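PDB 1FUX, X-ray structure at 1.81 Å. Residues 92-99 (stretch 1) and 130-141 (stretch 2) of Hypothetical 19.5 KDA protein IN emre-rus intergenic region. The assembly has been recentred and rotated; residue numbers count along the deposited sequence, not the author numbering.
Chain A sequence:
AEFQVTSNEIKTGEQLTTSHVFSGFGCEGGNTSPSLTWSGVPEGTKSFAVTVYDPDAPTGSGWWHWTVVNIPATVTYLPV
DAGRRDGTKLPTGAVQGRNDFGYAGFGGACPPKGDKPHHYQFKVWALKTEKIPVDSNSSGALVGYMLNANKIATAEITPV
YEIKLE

Stretch 1 (92-99) TGAVQGRN
Stretch 2 130-141: EKIPVDSNSSGA

A single direct backbone hydrogen bond, R98 N to S138 O (2.9 Å, 151° at the hydrogen), ties R98, just past the short strand at V95 (phi/psi -139/143) and Q96 (-108/137), to a type I turn, D135 to S138. Water 1 bridges the same two residues, donating to R98 O (2.8 Å) and S138 O (2.9 Å). Both stretches run the same general way, with nearest CA pairs G97-S136 (4.8 Å) and R98-S139 (5.2 Å); CA-to-CB points toward the other stretch at V95, R98 and V134. The turn closes through S138 N to D135 O (3.0 Å) and is braced by D135 N to S138 OG (2.9 Å; S138 chi1 m) and N137 N to D135 OD1 (2.9 Å; D135 chi1 p). G97 (phi/psi -89/177) directs a CA-H...O contact from its CA to D135 O (3.6 Å, 175° at H); a CB here would lie a tight 3.3 Å from S138 O. R98, all t through chi3, packs CB against S136 O (3.3 Å), while its guanidinium leads away to partners elsewhere in the structure. V95 (chi1 t) meets V134 (chi1 -9°, between wells) at CG1 to CG2, 4.2 Å. Near the start of both stretches, the CA-to-CB bond of K131 (chi1 to chi4 m, m, t, t) points sideways but the end of its chain comes nearer, and its NZ donates a weak hydrogen bond to G93 O (3.4 Å). At the phi/psi of G93, 98/-23, a CB would jam against the preceding carbonyl O, so the position calls for glycine. S139 (chi1 p) caps the helix beginning at G140.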

ATOM      1  N   THR A  92     -12.921   1.424 -22.858  1.00 22.60           N
ATOM      2  CA  THR A  92     -12.044   0.494 -23.548  1.00 23.82           C
ATOM      3  C   THR A  92     -10.622   1.037 -23.546  1.00 24.32           C
ATOM      4  O   THR A  92     -10.417   2.233 -23.667  1.00 25.77           O
ATOM      5  CB  THR A  92     -12.534   0.172 -24.980  1.00 26.65           C
ATOM      6  OG1 THR A  92     -12.329   1.277 -25.864  1.00 29.85           O
ATOM      7  CG2 THR A  92     -14.052  -0.016 -24.924  1.00 25.00           C
ATOM      8  N   GLY A  93      -9.690   0.153 -23.286  1.00 21.35           N
ATOM      9  CA  GLY A  93      -8.283   0.407 -23.177  1.00 22.52           C
ATOM     10  C   GLY A  93      -7.812   0.569 -21.738  1.00 22.21           C
ATOM     11  O   GLY A  93      -6.626   0.321 -21.485  1.00 24.75           O
ATOM     12  N   ALA A  94      -8.707   0.928 -20.823  1.00 19.71           N
ATOM     13  CA  ALA A  94      -8.250   1.259 -19.455  1.00 19.97           C
ATOM     14  C   ALA A  94      -8.105  -0.029 -18.696  1.00 19.24           C
ATOM     15  O   ALA A  94      -8.581  -1.093 -19.126  1.00 16.89           O
ATOM     16  CB  ALA A  94      -9.159   2.307 -18.833  1.00 18.55           C
ATOM     17  N   VAL A  95      -7.306  -0.005 -17.632  1.00 15.50           N
ATOM     18  CA  VAL A  95      -6.997  -1.171 -16.834  1.00 16.33           C
ATOM     19  C   VAL A  95      -7.017  -0.726 -15.360  1.00 15.13           C
ATOM     20  O   VAL A  95      -6.635   0.423 -15.127  1.00 14.23           O
ATOM     21  CB  VAL A  95      -5.648  -1.826 -17.171  1.00 19.93           C
ATOM     22  CG1 VAL A  95      -5.336  -2.933 -16.153  1.00 21.71           C
ATOM     23  CG2 VAL A  95      -5.721  -2.583 -18.508  1.00 23.16           C
ATOM     24  N   GLN A  96      -7.506  -1.588 -14.473  1.00 12.93           N
ATOM     25  CA  GLN A  96      -7.559  -1.215 -13.053  1.00 12.78           C
ATOM     26  C   GLN A  96      -6.489  -2.016 -12.300  1.00 11.80           C
ATOM     27  O   GLN A  96      -6.296  -3.207 -12.596  1.00 12.72           O
ATOM     28  CB  GLN A  96      -8.947  -1.565 -12.451  1.00 13.69           C
ATOM     29  CG  GLN A  96     -10.092  -0.937 -13.291  1.00 15.96           C
ATOM     30  CD  GLN A  96     -11.457  -1.121 -12.602  1.00 15.31           C
ATOM     31  OE1 GLN A  96     -11.832  -0.295 -11.783  1.00 15.10           O
ATOM     32  NE2 GLN A  96     -12.234  -2.147 -12.939  1.00 16.53           N
ATOM     33  N   GLY A  97      -5.776  -1.342 -11.397  1.00 11.47           N
ATOM     34  CA  GLY A  97      -4.732  -1.959 -10.608  1.00 13.04           C
ATOM     35  C   GLY A  97      -5.401  -2.515  -9.325  1.00 13.40           C
ATOM     36  O   GLY A  97      -6.592  -2.308  -9.118  1.00 11.09           O
ATOM     37  N   ARG A  98      -4.618  -3.186  -8.489  1.00 14.27           N
ATOM     38  CA  ARG A  98      -5.220  -3.742  -7.271  1.00 14.52           C
ATOM     39  C   ARG A  98      -5.363  -2.728  -6.151  1.00 14.29           C
ATOM     40  O   ARG A  98      -4.414  -1.982  -5.901  1.00 13.00           O
ATOM     41  CB  ARG A  98      -4.202  -4.839  -6.866  1.00 17.56           C
ATOM     42  CG  ARG A  98      -4.807  -5.805  -5.842  1.00 19.91           C
ATOM     43  CD  ARG A  98      -3.653  -6.710  -5.440  1.00 22.88           C
ATOM     44  NE  ARG A  98      -4.106  -7.848  -4.687  1.00 25.90           N
ATOM     45  CZ  ARG A  98      -4.058  -8.105  -3.405  1.00 25.79           C
ATOM     46  NH1 ARG A  98      -4.596  -9.315  -3.193  1.00 26.43           N
ATOM     47  NH2 ARG A  98      -3.555  -7.368  -2.427  1.00 27.68           N
ATOM     48  N   ASN A  99      -6.479  -2.618  -5.481  1.00 12.39           N
ATOM     49  CA  ASN A  99      -6.674  -1.712  -4.355  1.00 10.76           C
ATOM     50  C   ASN A  99      -6.230  -2.387  -3.042  1.00 10.47           C
ATOM     51  O   ASN A  99      -5.850  -3.578  -3.080  1.00 11.79           O
ATOM     52  CB  ASN A  99      -8.116  -1.197  -4.353  1.00  9.50           C
ATOM     53  CG  ASN A  99      -9.112  -2.260  -3.984  1.00 11.93           C
ATOM     54  OD1 ASN A  99      -8.827  -3.257  -3.311  1.00 10.38           O
ATOM     55  ND2 ASN A  99     -10.372  -2.160  -4.463  1.00 10.23           N
ATOM     56  N   GLU A 130       1.470   6.874 -23.419  1.00 29.16           N
ATOM     57  CA  GLU A 130       0.220   6.236 -23.809  1.00 32.34           C
ATOM     58  C   GLU A 130      -0.128   5.029 -22.950  1.00 30.04           C
ATOM     59  O   GLU A 130      -1.315   4.772 -22.739  1.00 30.21           O
ATOM     60  CB  GLU A 130       0.258   5.803 -25.277  1.00 34.67           C
ATOM     61  CG  GLU A 130      -0.778   4.763 -25.658  1.00 40.08           C
ATOM     62  CD  GLU A 130      -0.633   4.220 -27.067  1.00 42.37           C
ATOM     63  OE1 GLU A 130      -0.934   4.998 -28.009  1.00 44.04           O
ATOM     64  OE2 GLU A 130      -0.227   3.046 -27.204  1.00 43.22           O
ATOM     65  N   LYS A 131       0.821   4.184 -22.602  1.00 30.47           N
ATOM     66  CA  LYS A 131       0.536   2.967 -21.862  1.00 29.98           C
ATOM     67  C   LYS A 131       1.567   2.735 -20.753  1.00 30.76           C
ATOM     68  O   LYS A 131       2.752   2.853 -21.057  1.00 28.84           O
ATOM     69  CB  LYS A 131       0.615   1.706 -22.717  1.00 32.97           C
ATOM     70  CG  LYS A 131      -0.518   1.358 -23.650  1.00 34.79           C
ATOM     71  CD  LYS A 131      -1.800   0.917 -22.978  1.00 37.12           C
ATOM     72  CE  LYS A 131      -2.881   0.728 -24.047  1.00 38.59           C
ATOM     73  NZ  LYS A 131      -3.976  -0.171 -23.612  1.00 40.00           N
ATOM     74  N   ILE A 132       1.082   2.356 -19.586  1.00 26.85           N
ATOM     75  CA  ILE A 132       2.012   2.004 -18.500  1.00 25.47           C
ATOM     76  C   ILE A 132       1.690   0.550 -18.185  1.00 23.60           C
ATOM     77  O   ILE A 132       0.538   0.170 -18.399  1.00 24.37           O
ATOM     78  CB  ILE A 132       1.972   2.930 -17.290  1.00 24.40           C
ATOM     79  CG1 ILE A 132       0.578   3.265 -16.725  1.00 22.07           C
ATOM     80  CG2 ILE A 132       2.708   4.236 -17.612  1.00 23.27           C
ATOM     81  CD1 ILE A 132       0.726   3.498 -15.206  1.00 23.32           C
ATOM     82  N   PRO A 133       2.671  -0.298 -17.932  1.00 23.78           N
ATOM     83  CA  PRO A 133       2.470  -1.705 -17.737  1.00 24.05           C
ATOM     84  C   PRO A 133       1.772  -2.026 -16.419  1.00 22.11           C
ATOM     85  O   PRO A 133       2.456  -2.350 -15.465  1.00 24.01           O
ATOM     86  CB  PRO A 133       3.864  -2.319 -17.774  1.00 23.65           C
ATOM     87  CG  PRO A 133       4.740  -1.202 -17.309  1.00 26.05           C
ATOM     88  CD  PRO A 133       4.120   0.066 -17.840  1.00 24.18           C
ATOM     89  N   VAL A 134       0.466  -1.862 -16.330  1.00 21.05           N
ATOM     90  CA  VAL A 134      -0.227  -2.204 -15.095  1.00 20.72           C
ATOM     91  C   VAL A 134      -1.221  -3.319 -15.413  1.00 21.24           C
ATOM     92  O   VAL A 134      -1.696  -3.475 -16.546  1.00 20.10           O
ATOM     93  CB  VAL A 134      -0.804  -1.095 -14.240  1.00 22.55           C
ATOM     94  CG1 VAL A 134      -0.418   0.304 -14.659  1.00 23.94           C
ATOM     95  CG2 VAL A 134      -2.256  -1.204 -13.823  1.00 21.65           C
ATOM     96  N   ASP A 135      -1.411  -4.152 -14.394  1.00 19.05           N
ATOM     97  CA  ASP A 135      -2.383  -5.228 -14.549  1.00 18.69           C
ATOM     98  C   ASP A 135      -3.164  -5.347 -13.255  1.00 17.09           C
ATOM     99  O   ASP A 135      -2.972  -4.553 -12.310  1.00 14.96           O
ATOM    100  CB  ASP A 135      -1.736  -6.494 -15.055  1.00 19.53           C
ATOM    101  CG  ASP A 135      -0.668  -7.078 -14.158  1.00 23.04           C
ATOM    102  OD1 ASP A 135      -0.687  -6.900 -12.920  1.00 20.03           O
ATOM    103  OD2 ASP A 135       0.203  -7.773 -14.760  1.00 22.49           O
ATOM    104  N   SER A 136      -3.987  -6.389 -13.148  1.00 14.92           N
ATOM    105  CA  SER A 136      -4.800  -6.521 -11.949  1.00 17.69           C
ATOM    106  C   SER A 136      -3.974  -6.814 -10.720  1.00 17.26           C
ATOM    107  O   SER A 136      -4.545  -6.656  -9.635  1.00 18.03           O
ATOM    108  CB  SER A 136      -5.904  -7.573 -12.141  1.00 17.02           C
ATOM    109  OG  SER A 136      -5.229  -8.790 -12.393  1.00 19.29           O
ATOM    110  N   ASN A 137      -2.732  -7.253 -10.872  1.00 17.04           N
ATOM    111  CA  ASN A 137      -1.902  -7.531  -9.713  1.00 18.73           C
ATOM    112  C   ASN A 137      -1.051  -6.314  -9.335  1.00 17.70           C
ATOM    113  O   ASN A 137      -0.314  -6.427  -8.347  1.00 16.30           O
ATOM    114  CB  ASN A 137      -0.950  -8.655 -10.103  1.00 23.85           C
ATOM    115  CG  ASN A 137      -1.631 -10.009 -10.122  1.00 27.04           C
ATOM    116  OD1 ASN A 137      -2.446 -10.373  -9.255  1.00 29.07           O
ATOM    117  ND2 ASN A 137      -1.225 -10.757 -11.157  1.00 28.21           N
ATOM    118  N   SER A 138      -1.054  -5.224 -10.070  1.00 13.57           N
ATOM    119  CA  SER A 138      -0.215  -4.084  -9.721  1.00 15.27           C
ATOM    120  C   SER A 138      -0.649  -3.412  -8.428  1.00 13.99           C
ATOM    121  O   SER A 138      -1.739  -2.860  -8.380  1.00 11.31           O
ATOM    122  CB  SER A 138      -0.255  -3.018 -10.852  1.00 16.65           C
ATOM    123  OG  SER A 138       0.247  -3.667 -12.028  1.00 17.97           O
ATOM    124  N   SER A 139       0.195  -3.401  -7.373  1.00 13.27           N
ATOM    125  CA  SER A 139      -0.224  -2.721  -6.148  1.00 10.87           C
ATOM    126  C   SER A 139      -0.394  -1.217  -6.345  1.00 11.17           C
ATOM    127  O   SER A 139       0.182  -0.618  -7.265  1.00 12.75           O
ATOM    128  CB  SER A 139       0.864  -2.902  -5.052  1.00 12.81           C
ATOM    129  OG  SER A 139       2.008  -2.158  -5.437  1.00 11.73           O
ATOM    130  N   GLY A 140      -1.094  -0.570  -5.421  1.00 10.27           N
ATOM    131  CA  GLY A 140      -1.257   0.890  -5.507  1.00 10.80           C
ATOM    132  C   GLY A 140       0.084   1.615  -5.541  1.00 11.78           C
ATOM    133  O   GLY A 140       0.249   2.571  -6.332  1.00 11.82           O
ATOM    134  N   ALA A 141       1.059   1.200  -4.718  1.00 11.10           N
ATOM    135  CA  ALA A 141       2.391   1.818  -4.776  1.00 11.84           C
ATOM    136  C   ALA A 141       3.066   1.706  -6.124  1.00 11.50           C
ATOM    137  O   ALA A 141       3.759   2.637  -6.592  1.00 12.31           O
ATOM    138  CB  ALA A 141       3.288   1.193  -3.686  1.00 11.72           C
TER
HETATM  139  O   HOH W   1      -3.196  -0.409  -7.883  1.00 14.62           O
HETATM  140  O   HOH W   2      -2.292  -1.998  -3.214  1.00 21.22           O